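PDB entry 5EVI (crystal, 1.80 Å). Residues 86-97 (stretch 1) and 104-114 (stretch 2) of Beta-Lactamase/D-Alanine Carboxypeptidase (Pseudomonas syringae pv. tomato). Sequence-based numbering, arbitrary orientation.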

# COMPACT_ATOMS: atom_id res chain seq x y z
N ARG D 86 9.60 -14.58 -14.42
CA ARG D 86 10.18 -15.21 -13.23
C ARG D 86 9.12 -15.77 -12.26
O ARG D 86 9.47 -16.57 -11.38
CB ARG D 86 11.08 -14.23 -12.47
CG ARG D 86 12.04 -13.40 -13.33
CD ARG D 86 12.96 -14.24 -14.19
NE ARG D 86 13.90 -15.04 -13.41
CZ ARG D 86 15.02 -14.58 -12.82
NH1 ARG D 86 15.79 -15.42 -12.14
NH2 ARG D 86 15.37 -13.30 -12.90
N LEU D 87 7.86 -15.35 -12.40
CA LEU D 87 6.83 -15.65 -11.40
C LEU D 87 5.42 -15.62 -12.01
O LEU D 87 4.79 -14.57 -12.06
CB LEU D 87 6.96 -14.65 -10.24
CG LEU D 87 6.51 -15.01 -8.81
CD1 LEU D 87 6.23 -13.72 -8.04
CD2 LEU D 87 5.29 -15.92 -8.76
N SER D 88 4.93 -16.77 -12.48
CA SER D 88 3.54 -16.87 -12.94
C SER D 88 2.62 -16.98 -11.72
O SER D 88 2.60 -18.01 -11.04
CB SER D 88 3.35 -18.08 -13.88
OG SER D 88 2.07 -18.04 -14.50
N LEU D 89 1.89 -15.90 -11.44
CA LEU D 89 1.03 -15.81 -10.25
C LEU D 89 -0.10 -16.85 -10.19
O LEU D 89 -0.57 -17.19 -9.11
CB LEU D 89 0.45 -14.39 -10.10
CG LEU D 89 1.44 -13.25 -9.82
CD1 LEU D 89 0.76 -11.89 -9.95
CD2 LEU D 89 2.07 -13.38 -8.44
N THR D 90 -0.53 -17.35 -11.35
CA THR D 90 -1.56 -18.41 -11.42
C THR D 90 -1.05 -19.80 -11.01
O THR D 90 -1.86 -20.66 -10.68
CB THR D 90 -2.20 -18.49 -12.82
OG1 THR D 90 -1.20 -18.76 -13.80
CG2 THR D 90 -2.91 -17.20 -13.15
N GLN D 91 0.26 -20.03 -11.03
CA GLN D 91 0.84 -21.29 -10.53
C GLN D 91 0.77 -21.35 -9.01
O GLN D 91 0.74 -20.31 -8.34
CB GLN D 91 2.30 -21.45 -10.98
CG GLN D 91 2.51 -21.56 -12.48
CD GLN D 91 2.02 -22.88 -13.03
OE1 GLN D 91 0.98 -22.93 -13.69
NE2 GLN D 91 2.75 -23.95 -12.76
N SER D 92 0.76 -22.56 -8.47
CA SER D 92 0.61 -22.75 -7.03
C SER D 92 1.86 -22.29 -6.26
O SER D 92 2.95 -22.26 -6.82
CB SER D 92 0.25 -24.21 -6.70
OG SER D 92 1.30 -25.09 -7.03
N ILE D 93 1.68 -21.92 -4.99
CA ILE D 93 2.76 -21.42 -4.13
C ILE D 93 3.97 -22.38 -4.07
O ILE D 93 5.12 -21.93 -4.07
CB ILE D 93 2.23 -21.10 -2.70
CG1 ILE D 93 1.39 -19.82 -2.75
CG2 ILE D 93 3.37 -20.94 -1.68
CD1 ILE D 93 0.38 -19.68 -1.63
N ASP D 94 3.68 -23.68 -4.05
CA ASP D 94 4.73 -24.72 -4.07
C ASP D 94 5.61 -24.73 -5.32
O ASP D 94 6.74 -25.23 -5.27
CB ASP D 94 4.14 -26.12 -3.80
CG ASP D 94 3.19 -26.61 -4.89
OD1 ASP D 94 3.46 -26.43 -6.09
OD2 ASP D 94 2.15 -27.22 -4.52
N THR D 95 5.12 -24.19 -6.44
CA THR D 95 5.94 -23.97 -7.64
C THR D 95 7.13 -23.03 -7.41
O THR D 95 8.14 -23.14 -8.12
CB THR D 95 5.10 -23.41 -8.81
OG1 THR D 95 3.94 -24.22 -9.00
CG2 THR D 95 5.90 -23.35 -10.12
N TYR D 96 7.01 -22.11 -6.45
CA TYR D 96 8.08 -21.16 -6.12
C TYR D 96 8.59 -21.19 -4.68
O TYR D 96 9.58 -20.52 -4.38
CB TYR D 96 7.63 -19.73 -6.44
CG TYR D 96 6.93 -19.62 -7.76
CD1 TYR D 96 7.65 -19.57 -8.95
CD2 TYR D 96 5.54 -19.58 -7.83
CE1 TYR D 96 7.01 -19.47 -10.17
CE2 TYR D 96 4.89 -19.48 -9.04
CZ TYR D 96 5.62 -19.43 -10.21
OH TYR D 96 4.97 -19.33 -11.40
N MSE D 97 7.91 -21.93 -3.79
CA MSE D 97 8.36 -22.12 -2.41
C MSE D 97 8.53 -23.60 -2.25
O MSE D 97 7.55 -24.31 -2.00
CB MSE D 97 7.35 -21.59 -1.37
CG MSE D 97 7.62 -20.14 -0.97
SE MSE D 97 9.36 -19.90 -0.07
CE MSE D 97 8.97 -20.87 1.59
N ARG D 104 -1.23 -27.76 2.41
CA ARG D 104 -2.52 -27.17 2.03
C ARG D 104 -2.30 -25.80 1.37
O ARG D 104 -2.90 -25.51 0.33
CB ARG D 104 -3.43 -27.04 3.25
CG ARG D 104 -3.83 -28.37 3.86
CD ARG D 104 -4.44 -28.21 5.25
NE ARG D 104 -4.27 -29.41 6.07
CZ ARG D 104 -3.14 -29.76 6.69
NH1 ARG D 104 -2.03 -29.02 6.61
NH2 ARG D 104 -3.11 -30.89 7.41
N LEU D 105 -1.42 -24.99 1.97
CA LEU D 105 -1.03 -23.69 1.40
C LEU D 105 -0.28 -23.84 0.08
O LEU D 105 -0.41 -22.99 -0.81
CB LEU D 105 -0.18 -22.89 2.39
CG LEU D 105 0.13 -21.43 2.06
CD1 LEU D 105 -1.14 -20.58 2.02
CD2 LEU D 105 1.10 -20.86 3.08
N GLY D 106 0.52 -24.90 -0.04
CA GLY D 106 1.30 -25.21 -1.23
C GLY D 106 0.54 -25.23 -2.55
O GLY D 106 1.02 -24.67 -3.53
N LYS D 107 -0.63 -25.89 -2.57
CA LYS D 107 -1.40 -26.08 -3.81
C LYS D 107 -2.34 -24.91 -4.22
O LYS D 107 -3.01 -25.00 -5.25
CB LYS D 107 -2.18 -27.42 -3.78
CG LYS D 107 -3.41 -27.48 -2.88
CD LYS D 107 -4.23 -28.75 -3.13
CE LYS D 107 -5.62 -28.68 -2.51
NZ LYS D 107 -6.48 -29.85 -2.87
N ILE D 108 -2.38 -23.85 -3.41
CA ILE D 108 -3.20 -22.66 -3.70
C ILE D 108 -2.42 -21.74 -4.65
O ILE D 108 -1.22 -21.54 -4.43
CB ILE D 108 -3.55 -21.88 -2.41
CG1 ILE D 108 -4.34 -22.77 -1.44
CG2 ILE D 108 -4.37 -20.62 -2.72
CD1 ILE D 108 -4.34 -22.28 -0.01
N PRO D 109 -3.09 -21.17 -5.68
CA PRO D 109 -2.39 -20.20 -6.55
C PRO D 109 -1.78 -18.99 -5.80
O PRO D 109 -2.34 -18.55 -4.80
CB PRO D 109 -3.48 -19.76 -7.53
CG PRO D 109 -4.44 -20.91 -7.59
CD PRO D 109 -4.43 -21.52 -6.21
N VAL D 110 -0.67 -18.47 -6.32
CA VAL D 110 0.11 -17.40 -5.65
C VAL D 110 -0.66 -16.08 -5.56
O VAL D 110 -0.52 -15.36 -4.56
CB VAL D 110 1.48 -17.18 -6.36
CG1 VAL D 110 2.23 -15.96 -5.81
CG2 VAL D 110 2.37 -18.41 -6.25
N PHE D 111 -1.48 -15.77 -6.56
CA PHE D 111 -2.17 -14.47 -6.63
C PHE D 111 -3.02 -14.18 -5.40
O PHE D 111 -3.11 -13.04 -4.95
CB PHE D 111 -2.98 -14.31 -7.92
CG PHE D 111 -4.26 -15.10 -7.98
CD1 PHE D 111 -5.46 -14.56 -7.54
CD2 PHE D 111 -4.28 -16.37 -8.57
CE1 PHE D 111 -6.65 -15.28 -7.63
CE2 PHE D 111 -5.47 -17.09 -8.66
CZ PHE D 111 -6.65 -16.54 -8.19
N HIS D 112 -3.62 -15.23 -4.84
CA HIS D 112 -4.43 -15.12 -3.62
C HIS D 112 -3.73 -14.45 -2.42
O HIS D 112 -4.42 -14.04 -1.47
CB HIS D 112 -4.88 -16.50 -3.15
CG HIS D 112 -5.92 -17.13 -4.02
ND1 HIS D 112 -7.21 -16.65 -4.10
CD2 HIS D 112 -5.85 -18.19 -4.85
CE1 HIS D 112 -7.90 -17.41 -4.93
NE2 HIS D 112 -7.09 -18.34 -5.41
N LEU D 113 -2.40 -14.43 -2.42
CA LEU D 113 -1.63 -13.80 -1.34
C LEU D 113 -1.59 -12.28 -1.44
O LEU D 113 -1.29 -11.62 -0.46
CB LEU D 113 -0.19 -14.29 -1.35
CG LEU D 113 0.11 -15.79 -1.18
CD1 LEU D 113 1.54 -16.06 -1.60
CD2 LEU D 113 -0.10 -16.21 0.27
N GLY D 114 -1.76 -11.76 -2.65
CA GLY D 114 -1.94 -10.32 -2.88
C GLY D 114 -3.38 -9.84 -2.82
O GLY D 114 -3.62 -8.63 -2.76

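Four backbone hydrogen bonds join the two stretches, and every one runs from an amide N to a carbonyl O. The shortest and straightest is Asp94 N to Gly106 O, at 2.9 Å with an N-H...O angle of 166°. Ile93 N gives its proton to Ile108 O at 3.0 Å. Val110 N donates to Gln91 O at 3.1 Å, and Phe111 N donates to Leu89 O, also at 3.1 Å but with a more bent angle of 138°. Because these bonds use main-chain atoms alone, they fix the register without calling on particular side chains.

The order of the partners shows that the chains run antiparallel. Leu89 lies near Val110, Ser92 near Pro109, and Asp94 near Gly106. At the centre, Ser92 and Pro109 form a single beta bridge, with their CA atoms 4.0 Å apart. The bonds from Ile93 N to Ile108 O and from Val110 N to Gln91 O flank this pair. Ser92 CA also sits 3.4 Å from Ile108 O, a CA-H...O contact that adds to the bridge. The bonds come from the neighbours, so the lack of an amide proton on Pro109 costs the bridge nothing.

Turns shape both chains. A type I turn from Ser88 to Gln91 leads into the bridge on one side, closed by Gln91 N to Ser88 O at 3.1 Å. On the other, a type I turn from Leu105 to Ile108 precedes it, and its bond from Ile108 N to Leu105 O is weak at 3.4 Å.

The approach at Gly106 is tight. Gly106 O lies 3.3 Å from Ser92 CB, and an ideal CB on this glycine would fall 3.5 Å from Asp94 CB. Asp94 OD2 is 3.0 Å from Gly106 O, but both are acceptors and no bond joins them. The other carboxylate oxygen, Asp94 OD1, accepts a bond from Ser92 OG at 2.7 Å within its own stretch. Tyr96 OH likewise donates to Ser88 O at 2.7 Å, tying Ser88, near one end of the first stretch, to Tyr96, near the other.

Apolar packing centres on Ile93 and Val110, which have the largest areas covered by the opposing stretch. Ile93 CG1 meets Val110 CG2 at 3.9 Å. Ile93 CD1 reaches further, to Leu113 CD1 at 3.8 Å and Leu105 CD1 at 4.1 Å. The two methyls of Val110 contact different neighbours. Val110 CG1 lies 3.7 Å from Leu89 CD2 and 4.3 Å from Leu87 CD2. Val110 CG2 lies 3.7 Å from Tyr96 CD2, at the edge of the tyrosine ring and near its plane. These apolar contacts remove hydrocarbon surface from water.

Phe111 extends the packing past the bridge. Phe111 CB is 4.1 Å from Leu89 CB, while its ring edge faces Leu89 O and Thr90 CA. Pro109 CB rests 3.7 Å from Thr90 O. In all, 606 Å² of surface is buried between the stretches, counting both sides.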